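Local coordinates for 4-hydroxybutyrate coenzyme A transferase (Shewanella oneidensis, PDB 2OAS), which binds coenzyme A and probably transfers it between acyl-CoA thioesters and carboxylic acids such as 4-hydroxybutyrate and acetate, at residues D112-Q117 and Q141-I146; A307-L312 and R362-L367; I294-P299 and A339-G344. All blocks are in the same frame, centred on the assembly; numbering follows the deposited sequence.

Contact 1. Residues D112-Q117 and Q141-I146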
loop_
_atom_site.group_PDB
_atom_site.type_symbol
_atom_site.label_atom_id
_atom_site.label_comp_id
_atom_site.label_asym_id
_atom_site.label_seq_id
_atom_site.Cartn_x
_atom_site.Cartn_y
_atom_site.Cartn_z
ATOM N N ASP A 112 -20.229 11.819 18.363
ATOM C CA ASP A 112 -21.143 12.164 19.452
ATOM C C ASP A 112 -22.127 11.046 19.740
ATOM O O ASP A 112 -22.473 10.797 20.887
ATOM C CB ASP A 112 -21.894 13.463 19.145
ATOM C CG ASP A 112 -20.960 14.674 19.018
ATOM O OD1 ASP A 112 -20.092 14.864 19.895
ATOM O OD2 ASP A 112 -21.104 15.445 18.031
ATOM N N THR A 113 -22.585 10.370 18.700
ATOM C CA THR A 113 -23.514 9.270 18.908
ATOM C C THR A 113 -23.452 8.244 17.787
ATOM O O THR A 113 -23.300 8.584 16.610
ATOM C CB THR A 113 -24.985 9.774 19.075
ATOM O OG1 THR A 113 -25.806 9.202 18.067
ATOM C CG2 THR A 113 -25.063 11.280 19.003
ATOM N N ALA A 114 -23.571 6.976 18.165
ATOM C CA ALA A 114 -23.537 5.875 17.208
ATOM C C ALA A 114 -24.896 5.199 17.116
ATOM O O ALA A 114 -25.459 4.783 18.131
ATOM C CB ALA A 114 -22.496 4.857 17.621
ATOM N N ILE A 115 -25.422 5.091 15.902
ATOM C CA ILE A 115 -26.699 4.437 15.695
ATOM C C ILE A 115 -26.384 2.995 15.333
ATOM O O ILE A 115 -25.658 2.732 14.369
ATOM C CB ILE A 115 -27.484 5.045 14.513
ATOM C CG1 ILE A 115 -27.448 6.577 14.570
ATOM C CG2 ILE A 115 -28.910 4.518 14.542
ATOM C CD1 ILE A 115 -28.001 7.165 15.843
ATOM N N ILE A 116 -26.932 2.052 16.088
ATOM C CA ILE A 116 -26.634 0.665 15.791
ATOM C C ILE A 116 -27.831 -0.264 15.891
ATOM O O ILE A 116 -28.849 0.083 16.470
ATOM C CB ILE A 116 -25.519 0.149 16.720
ATOM C CG1 ILE A 116 -25.991 0.162 18.170
ATOM C CG2 ILE A 116 -24.315 1.046 16.619
ATOM C CD1 ILE A 116 -24.952 -0.355 19.135
ATOM N N GLN A 117 -27.695 -1.445 15.305
ATOM C CA GLN A 117 -28.742 -2.455 15.329
ATOM C C GLN A 117 -28.167 -3.713 15.983
ATOM O O GLN A 117 -27.194 -4.282 15.475
ATOM C CB GLN A 117 -29.180 -2.795 13.916
ATOM C CG GLN A 117 -30.387 -3.703 13.890
ATOM C CD GLN A 117 -30.888 -3.972 12.504
ATOM O OE1 GLN A 117 -31.939 -4.571 12.320
ATOM N NE2 GLN A 117 -30.135 -3.522 11.507
ATOM N N GLN A 141 -17.062 2.508 21.064
ATOM C CA GLN A 141 -16.100 2.699 22.135
ATOM C C GLN A 141 -15.911 4.182 22.449
ATOM O O GLN A 141 -15.906 4.593 23.607
ATOM C CB GLN A 141 -14.743 2.079 21.756
ATOM C CG GLN A 141 -14.243 0.958 22.686
ATOM C CD GLN A 141 -14.723 -0.451 22.256
ATOM O OE1 GLN A 141 -13.935 -1.272 21.742
ATOM N NE2 GLN A 141 -16.023 -0.725 22.460
ATOM N N VAL A 142 -15.766 4.991 21.408
ATOM C CA VAL A 142 -15.538 6.407 21.597
ATOM C C VAL A 142 -16.797 7.266 21.513
ATOM O O VAL A 142 -16.777 8.442 21.861
ATOM C CB VAL A 142 -14.501 6.912 20.585
ATOM C CG1 VAL A 142 -13.226 6.105 20.721
ATOM C CG2 VAL A 142 -15.040 6.784 19.171
ATOM N N ALA A 143 -17.899 6.687 21.064
ATOM C CA ALA A 143 -19.115 7.460 20.938
ATOM C C ALA A 143 -19.572 8.105 22.248
ATOM O O ALA A 143 -19.558 7.468 23.304
ATOM C CB ALA A 143 -20.216 6.589 20.387
ATOM N N GLY A 144 -19.989 9.368 22.174
ATOM C CA GLY A 144 -20.478 10.055 23.356
ATOM C C GLY A 144 -21.680 9.323 23.946
ATOM O O GLY A 144 -21.774 9.145 25.160
ATOM N N LYS A 145 -22.606 8.907 23.083
ATOM C CA LYS A 145 -23.788 8.164 23.506
ATOM C C LYS A 145 -24.163 7.160 22.417
ATOM O O LYS A 145 -23.792 7.340 21.261
ATOM C CB LYS A 145 -24.963 9.103 23.769
ATOM C CG LYS A 145 -25.448 9.895 22.563
ATOM C CD LYS A 145 -26.714 10.664 22.934
ATOM C CE LYS A 145 -27.220 11.524 21.794
ATOM N NZ LYS A 145 -26.307 12.657 21.505
ATOM N N ILE A 146 -24.881 6.100 22.778
ATOM C CA ILE A 146 -25.277 5.104 21.786
ATOM C C ILE A 146 -26.792 4.911 21.725
ATOM O O ILE A 146 -27.453 4.823 22.751
ATOM C CB ILE A 146 -24.610 3.736 22.068
ATOM C CG1 ILE A 146 -23.090 3.861 21.940
ATOM C CG2 ILE A 146 -25.111 2.694 21.089
ATOM C CD1 ILE A 146 -22.341 2.665 22.474
#

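Contact 2. Residues A307-L312 and R362-L367. With COA (coenzyme A), chain C.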
loop_
_atom_site.group_PDB
_atom_site.type_symbol
_atom_site.label_atom_id
_atom_site.label_comp_id
_atom_site.label_asym_id
_atom_site.label_seq_id
_atom_site.Cartn_x
_atom_site.Cartn_y
_atom_site.Cartn_z
ATOM N N ALA A 307 -12.116 -4.720 -9.718
ATOM C CA ALA A 307 -11.694 -3.363 -10.027
ATOM C C ALA A 307 -12.564 -2.715 -11.111
ATOM O O ALA A 307 -13.287 -3.386 -11.831
ATOM C CB ALA A 307 -10.249 -3.363 -10.463
ATOM N N LEU A 308 -12.468 -1.399 -11.215
ATOM C CA LEU A 308 -13.222 -0.656 -12.199
ATOM C C LEU A 308 -12.394 -0.387 -13.451
ATOM O O LEU A 308 -12.877 -0.546 -14.556
ATOM C CB LEU A 308 -13.674 0.681 -11.609
ATOM C CG LEU A 308 -14.582 0.544 -10.390
ATOM C CD1 LEU A 308 -14.685 1.886 -9.695
ATOM C CD2 LEU A 308 -15.953 0.004 -10.803
ATOM N N GLN A 309 -11.151 0.028 -13.274
ATOM C CA GLN A 309 -10.280 0.321 -14.414
ATOM C C GLN A 309 -8.816 -0.008 -14.109
ATOM O O GLN A 309 -8.309 0.267 -13.016
ATOM C CB GLN A 309 -10.415 1.799 -14.792
ATOM C CG GLN A 309 -9.489 2.294 -15.904
ATOM C CD GLN A 309 -9.666 3.799 -16.192
ATOM O OE1 GLN A 309 -9.447 4.648 -15.312
ATOM N NE2 GLN A 309 -10.069 4.125 -17.419
ATOM N N VAL A 310 -8.143 -0.602 -15.093
ATOM C CA VAL A 310 -6.732 -0.972 -14.964
ATOM C C VAL A 310 -5.937 -0.473 -16.169
ATOM O O VAL A 310 -6.372 -0.657 -17.308
ATOM C CB VAL A 310 -6.576 -2.491 -14.902
ATOM C CG1 VAL A 310 -5.143 -2.839 -14.591
ATOM C CG2 VAL A 310 -7.534 -3.079 -13.861
ATOM N N ASP A 311 -4.775 0.139 -15.933
ATOM C CA ASP A 311 -3.963 0.632 -17.040
ATOM C C ASP A 311 -2.977 -0.425 -17.540
ATOM O O ASP A 311 -2.739 -1.425 -16.865
ATOM C CB ASP A 311 -3.217 1.926 -16.651
ATOM C CG ASP A 311 -2.089 1.691 -15.659
ATOM O OD1 ASP A 311 -1.857 0.525 -15.272
ATOM O OD2 ASP A 311 -1.431 2.678 -15.256
ATOM N N LEU A 312 -2.405 -0.207 -18.716
ATOM C CA LEU A 312 -1.480 -1.178 -19.290
ATOM C C LEU A 312 -0.275 -1.429 -18.419
ATOM O O LEU A 312 0.564 -2.265 -18.739
ATOM C CB LEU A 312 -0.996 -0.714 -20.670
ATOM C CG LEU A 312 -2.079 -0.680 -21.745
ATOM C CD1 LEU A 312 -1.528 -0.143 -23.056
ATOM C CD2 LEU A 312 -2.620 -2.093 -21.913
ATOM N N ARG A 362 -12.241 -1.858 -19.651
ATOM C CA ARG A 362 -11.810 -1.687 -18.269
ATOM C C ARG A 362 -10.285 -1.614 -18.222
ATOM O O ARG A 362 -9.685 -1.045 -17.305
ATOM C CB ARG A 362 -12.334 -2.830 -17.396
ATOM C CG ARG A 362 -13.846 -2.828 -17.267
ATOM C CD ARG A 362 -14.293 -3.441 -15.967
ATOM N NE ARG A 362 -15.739 -3.363 -15.829
ATOM C CZ ARG A 362 -16.410 -3.656 -14.720
ATOM N NH1 ARG A 362 -17.729 -3.551 -14.708
ATOM N NH2 ARG A 362 -15.777 -4.048 -13.624
ATOM N N ILE A 363 -9.661 -2.203 -19.231
ATOM C CA ILE A 363 -8.224 -2.177 -19.347
ATOM C C ILE A 363 -7.928 -1.063 -20.334
ATOM O O ILE A 363 -8.011 -1.251 -21.549
ATOM C CB ILE A 363 -7.698 -3.484 -19.899
ATOM C CG1 ILE A 363 -8.163 -4.630 -19.008
ATOM C CG2 ILE A 363 -6.195 -3.435 -19.996
ATOM C CD1 ILE A 363 -7.856 -5.980 -19.570
ATOM N N ALA A 364 -7.614 0.111 -19.795
ATOM C CA ALA A 364 -7.313 1.285 -20.597
ATOM C C ALA A 364 -5.815 1.480 -20.665
ATOM O O ALA A 364 -5.081 1.021 -19.795
ATOM C CB ALA A 364 -7.955 2.516 -19.980
ATOM N N SER A 365 -5.361 2.170 -21.705
ATOM C CA SER A 365 -3.941 2.417 -21.853
ATOM C C SER A 365 -3.467 3.250 -20.659
ATOM O O SER A 365 -2.352 3.085 -20.176
ATOM C CB SER A 365 -3.673 3.159 -23.159
ATOM O OG SER A 365 -4.361 4.393 -23.170
ATOM N N VAL A 366 -4.326 4.140 -20.181
ATOM C CA VAL A 366 -3.973 4.964 -19.047
ATOM C C VAL A 366 -5.223 5.241 -18.234
ATOM O O VAL A 366 -6.334 5.270 -18.766
ATOM C CB VAL A 366 -3.338 6.305 -19.496
ATOM C CG1 VAL A 366 -4.381 7.192 -20.151
ATOM C CG2 VAL A 366 -2.717 7.000 -18.317
ATOM N N LEU A 367 -5.047 5.425 -16.936
ATOM C CA LEU A 367 -6.175 5.694 -16.067
ATOM C C LEU A 367 -6.782 7.060 -16.373
ATOM O O LEU A 367 -6.065 8.002 -16.691
ATOM C CB LEU A 367 -5.732 5.626 -14.606
ATOM C CG LEU A 367 -6.148 4.381 -13.824
ATOM C CD1 LEU A 367 -5.845 3.109 -14.603
ATOM C CD2 LEU A 367 -5.413 4.385 -12.495
HETATM N N1A COA C . -15.453 2.961 -17.014
HETATM C C2A COA C . -16.815 3.467 -17.175
HETATM N N3A COA C . -17.838 2.698 -16.438
HETATM C C4A COA C . -17.505 1.509 -15.632
HETATM C C5A COA C . -16.156 1.027 -15.470
HETATM C C6A COA C . -15.112 1.776 -16.208
HETATM N N6A COA C . -13.756 1.376 -16.128
HETATM N N7A COA C . -16.139 -0.097 -14.660
HETATM C C8A COA C . -17.485 -0.290 -14.303
HETATM N N9A COA C . -18.339 0.680 -14.877
HETATM C C1B COA C . -19.777 0.806 -14.755
HETATM C C2B COA C . -20.691 -0.402 -15.127
HETATM O O2B COA C . -21.407 -0.198 -16.293
HETATM C C3B COA C . -21.579 -0.672 -13.913
HETATM O O3B COA C . -22.991 -0.634 -14.291
HETATM P P3B COA C . -24.180 -0.875 -13.273
HETATM O O7A COA C . -24.119 -2.157 -12.544
HETATM O O8A COA C . -24.188 0.227 -12.264
HETATM O O9A COA C . -25.432 -0.785 -14.010
HETATM C C4B COA C . -21.211 0.320 -12.875
HETATM O O4B COA C . -20.168 1.171 -13.380
HETATM C C5B COA C . -20.897 -0.654 -11.662
HETATM O O5B COA C . -19.776 -1.507 -11.947
HETATM P P1A COA C . -19.529 -3.055 -11.400
HETATM O O1A COA C . -20.585 -3.972 -11.729
HETATM O O2A COA C . -18.237 -3.636 -11.932
HETATM O O3A COA C . -19.414 -2.825 -9.842
HETATM P P2A COA C . -19.148 -3.964 -8.816
HETATM O O4A COA C . -20.258 -4.029 -7.870
HETATM O O5A COA C . -19.025 -5.254 -9.468
HETATM O O6A COA C . -17.854 -3.861 -8.129
HETATM C CBP COA C . -15.762 -2.683 -7.336
HETATM C CCP COA C . -16.498 -3.589 -8.482
HETATM C CDP COA C . -16.632 -1.416 -7.650
HETATM C CEP COA C . -14.245 -2.394 -7.716
HETATM C CAP COA C . -16.029 -3.225 -5.764
HETATM O OAP COA C . -15.330 -4.507 -5.810
HETATM C C9P COA C . -15.369 -2.366 -4.679
HETATM O O9P COA C . -16.086 -1.636 -4.013
HETATM N N8P COA C . -13.966 -2.488 -4.504
HETATM C C7P COA C . -13.030 -1.858 -3.583
HETATM C C6P COA C . -12.175 -2.803 -2.661
HETATM C C5P COA C . -12.824 -3.234 -1.410
HETATM O O5P COA C . -12.184 -3.269 -0.353
HETATM N N4P COA C . -14.216 -3.582 -1.535
HETATM C C3P COA C . -15.197 -4.025 -0.555
HETATM C C2P COA C . -14.773 -5.223 0.377
HETATM S S1P COA C . -14.975 -4.858 2.144
#

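Contact 3. Residues I294-P299 and A339-G344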
loop_
_atom_site.group_PDB
_atom_site.type_symbol
_atom_site.label_atom_id
_atom_site.label_comp_id
_atom_site.label_asym_id
_atom_site.label_seq_id
_atom_site.Cartn_x
_atom_site.Cartn_y
_atom_site.Cartn_z
ATOM N N ILE A 294 -1.753 -9.672 10.214
ATOM C CA ILE A 294 -2.480 -10.877 10.630
ATOM C C ILE A 294 -2.763 -11.799 9.447
ATOM O O ILE A 294 -2.583 -13.012 9.540
ATOM C CB ILE A 294 -3.808 -10.515 11.312
ATOM C CG1 ILE A 294 -3.516 -9.866 12.656
ATOM C CG2 ILE A 294 -4.669 -11.753 11.489
ATOM C CD1 ILE A 294 -4.747 -9.380 13.350
ATOM N N ILE A 295 -3.196 -11.210 8.338
ATOM C CA ILE A 295 -3.513 -11.967 7.137
ATOM C C ILE A 295 -2.357 -12.855 6.662
ATOM O O ILE A 295 -2.567 -14.011 6.266
ATOM C CB ILE A 295 -3.897 -11.016 5.991
ATOM C CG1 ILE A 295 -4.994 -10.061 6.458
ATOM C CG2 ILE A 295 -4.355 -11.813 4.780
ATOM C CD1 ILE A 295 -5.395 -9.038 5.423
ATOM N N ARG A 296 -1.144 -12.304 6.693
ATOM C CA ARG A 296 0.073 -13.018 6.283
ATOM C C ARG A 296 0.360 -14.240 7.165
ATOM O O ARG A 296 1.151 -15.102 6.787
ATOM C CB ARG A 296 1.286 -12.082 6.339
ATOM C CG ARG A 296 1.783 -11.804 7.760
ATOM C CD ARG A 296 2.997 -10.862 7.786
ATOM N NE ARG A 296 4.094 -11.342 6.948
ATOM C CZ ARG A 296 5.251 -10.707 6.792
ATOM N NH1 ARG A 296 5.470 -9.561 7.424
ATOM N NH2 ARG A 296 6.184 -11.211 5.992
ATOM N N LYS A 297 -0.272 -14.316 8.336
ATOM C CA LYS A 297 -0.037 -15.451 9.236
ATOM C C LYS A 297 -0.558 -16.774 8.673
ATOM O O LYS A 297 -0.080 -17.846 9.048
ATOM C CB LYS A 297 -0.653 -15.197 10.625
ATOM C CG LYS A 297 0.035 -14.098 11.423
ATOM C CD LYS A 297 -0.609 -13.890 12.777
ATOM C CE LYS A 297 0.117 -12.798 13.569
ATOM N NZ LYS A 297 -0.492 -12.589 14.917
ATOM N N ASN A 298 -1.535 -16.699 7.776
ATOM C CA ASN A 298 -2.084 -17.903 7.166
ATOM C C ASN A 298 -1.401 -18.197 5.845
ATOM O O ASN A 298 -1.326 -17.331 4.964
ATOM C CB ASN A 298 -3.578 -17.761 6.897
ATOM C CG ASN A 298 -4.395 -17.850 8.144
ATOM O OD1 ASN A 298 -4.140 -18.697 9.001
ATOM N ND2 ASN A 298 -5.394 -16.993 8.261
ATOM N N PRO A 299 -0.903 -19.433 5.682
ATOM C CA PRO A 299 -0.218 -19.850 4.450
ATOM C C PRO A 299 -1.167 -20.031 3.278
ATOM O O PRO A 299 -2.345 -20.338 3.455
ATOM C CB PRO A 299 0.452 -21.161 4.861
ATOM C CG PRO A 299 -0.483 -21.699 5.908
ATOM C CD PRO A 299 -0.817 -20.481 6.715
ATOM N N ALA A 339 -1.468 -11.147 1.056
ATOM C CA ALA A 339 -1.450 -12.336 0.234
ATOM C C ALA A 339 -0.048 -12.541 -0.343
ATOM O O ALA A 339 0.399 -13.676 -0.477
ATOM C CB ALA A 339 -2.478 -12.214 -0.883
ATOM N N GLY A 340 0.648 -11.454 -0.675
ATOM C CA GLY A 340 1.998 -11.574 -1.214
ATOM C C GLY A 340 3.013 -11.967 -0.151
ATOM O O GLY A 340 3.999 -12.653 -0.431
ATOM N N LEU A 341 2.767 -11.518 1.074
ATOM C CA LEU A 341 3.623 -11.807 2.210
ATOM C C LEU A 341 3.405 -13.229 2.725
ATOM O O LEU A 341 4.318 -13.839 3.280
ATOM C CB LEU A 341 3.349 -10.801 3.332
ATOM C CG LEU A 341 3.725 -9.358 2.986
ATOM C CD1 LEU A 341 3.152 -8.401 4.019
ATOM C CD2 LEU A 341 5.232 -9.238 2.902
ATOM N N SER A 342 2.198 -13.752 2.530
ATOM C CA SER A 342 1.856 -15.113 2.965
ATOM C C SER A 342 2.627 -16.185 2.197
ATOM O O SER A 342 2.928 -16.026 1.011
ATOM C CB SER A 342 0.352 -15.360 2.793
ATOM O OG SER A 342 0.062 -16.749 2.850
ATOM N N GLU A 343 2.934 -17.287 2.866
ATOM C CA GLU A 343 3.683 -18.361 2.220
ATOM C C GLU A 343 2.891 -19.014 1.096
ATOM O O GLU A 343 1.897 -19.697 1.334
ATOM C CB GLU A 343 4.092 -19.425 3.245
ATOM C CG GLU A 343 4.824 -18.876 4.465
ATOM C CD GLU A 343 5.203 -19.971 5.464
ATOM O OE1 GLU A 343 4.285 -20.669 5.973
ATOM O OE2 GLU A 343 6.417 -20.134 5.734
ATOM N N GLY A 344 3.345 -18.797 -0.130
ATOM C CA GLY A 344 2.674 -19.371 -1.276
ATOM C C GLY A 344 1.359 -18.671 -1.558
ATOM O O GLY A 344 0.491 -19.209 -2.239
HETATM O O HOH W 1 2.569 -16.881 5.999
#

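Contact 1. Residues D112-Q117 and Q141-I146
Two backbone hydrogen bonds join these parallel strands. Lys145 N gives its hydrogen to Asp112 O at 2.9 Å, from above the carbonyl plane, whereas Ala114 N reaches Lys145 O at 3.1 Å within that carbonyl's plane, the better directed bond. Between them Thr113 CA presents its hydrogen to the same Lys145 O. On one face Thr113 and Lys145 lie side by side. The lysine CG takes the crowded position between backbone N and carbonyl carbon (chi1 62°) and sits 3.5 Å from Thr113 CB. A bend at chi4 brings NZ to 3.1 Å from Thr113 CG2, a tight approach of ammonium to methyl. The ammonium finds its salt bridge in Glu20. An alanine at Lys145 would remove both the chain along Thr113 and the salt bridge to Glu20, and would probably leave this edge of the contact less firmly held.

The opposite face is apolar: Ala114 CB meets Ala143 CB at 4.0 Å, and the side chains of Ile116 and Ile146 cross obliquely, CD1 of the first 3.6 Å from CG2 of the second. Cys140 of helix 136-142 packs on both isoleucines, as befits a beta-alpha-beta crossover in which that helix leads into strand 145-150. Ala143, first past the helix, points its methyl at Ala114, suiting the close approach, and a CB on Gly144 would run into Asp112 O. Asp112 itself is positioned from the far side, its OD2 accepting from Thr21 N. With apolar groups toward the helix and charge on the other face, the Glu20 carboxylate would probably stabilise the protonated lysine.

Contact 2. Residues A307-L312 and R362-L367
The guanidinium of Arg362 lies with one face against C8A of the coenzyme A adenine, which stands 3.2 Å above its plane and is displaced toward the rim. At its edge, near that plane, Ala307 O takes a weak hydrogen bond from NH2. NH1 and NH2 together grip one phosphate oxygen, O2A, the NH1 bond being 2.8 Å long, while NE makes a weak bond to Thr354 O. A chain extended from CG to NE carries the group there, CD passing 3.5 Å from Leu308 O. That same carbonyl receives the adenine amino group: N6A to Leu308 O is 2.6 Å and almost straight. Leu308 CD2 packs against the pantetheine methyl CDP at 3.5 Å.

Behind the pocket the strands run parallel. Val310 N points nearly along the Arg362 carbonyl axis at 2.7 Å, and Val310 O accepts from Ala364 N. A classic beta bulge sets Leu308 and Gln309 across from Cys317. The side chains of Gln309 and Leu367 run antiparallel, Gln309 OE1 bonded to Ser368 N, and Leu367 CD1 touches Asp311 CB at 3.5 Å.

Arginine suits its place: its long chain brings charge and two N-H groups to O2A and a flat face to the C8A edge of the purine. The cation would probably offset the diphosphate charge, and Leu308 O would probably favour adenine over bases lacking that amino group.

Contact 3. Residues I294-P299 and A339-G344
The tight part of this contact centres on one buried hydroxyl. Ser342 OG, anti to its backbone N (chi1 164°), donates to Asn298 O at 2.6 Å, lying in the carbonyl plane on a lone pair, and it also rests 3.5 Å from Pro299 CA. A serine suits this place: its short side chain carries one group that can give to Asn298 O and receive, weakly, from Val301 N, both on the run of chain entering strand 301-305. Beside it a water joins the segments, donating to Arg296 O at only 2.4 Å and accepting more loosely from Glu343 N at 3.2 Å. The carbonyl of Arg296 is presented by a type I turn from Ile295 to Asn298, after which the chain heads for strand 301-305. Asn298 turns its side chain the other way, where OD1 accepts from the backbone N of Arg254 and of Phe255.

In the Rossmann-like alpha/beta arrangement of this region, helix 332-341 precedes strand 346-350 in the chain and packs through Ala339 on that strand's neighbour in the sheet, strand 301-305. Ser342 is the first residue to leave that helix, and Pro299 belongs to the connection that enters strand 301-305.

The other side is looser and contains no hydrogen bond between the segments. Leu341 crosses Arg296 obliquely, its CB 3.7 Å from NE and its CD2 over one guanidinium face, at 3.8 Å from NH2. A bend at chi3 (-55°) folds the arginine back to receive this branched, apolar partner. Glu343 is exposed and brushes the proline ring, OE1 to Pro299 CB being 4.0 Å. Leu341 also packs on Glu99 of the second subunit, and Arg296 NH1 makes a long, weak ion pair with Asp291 of the second subunit.

From the N terminus, contact 1 comes first: it closes the 23-residue excursion between 112-117 and 141-146 before either of the others opens, pairing neighbouring strands of the N-terminal parallel sheet. The chain then opens contact 3 at 294-299 and contact 2 at 307-312. Contact 3 closes at 339-344 and contact 2 only at 362-367, so the two cross instead of nesting. Contact 3 ties a turn before strand 301-305 to the end of helix 332-341, whereas contact 2 joins strands of a smaller sheet beside the coenzyme. Their centres lie about 27 Å apart; those of contacts 1 and 2, on opposite sides of the chain's centre, about 40 Å.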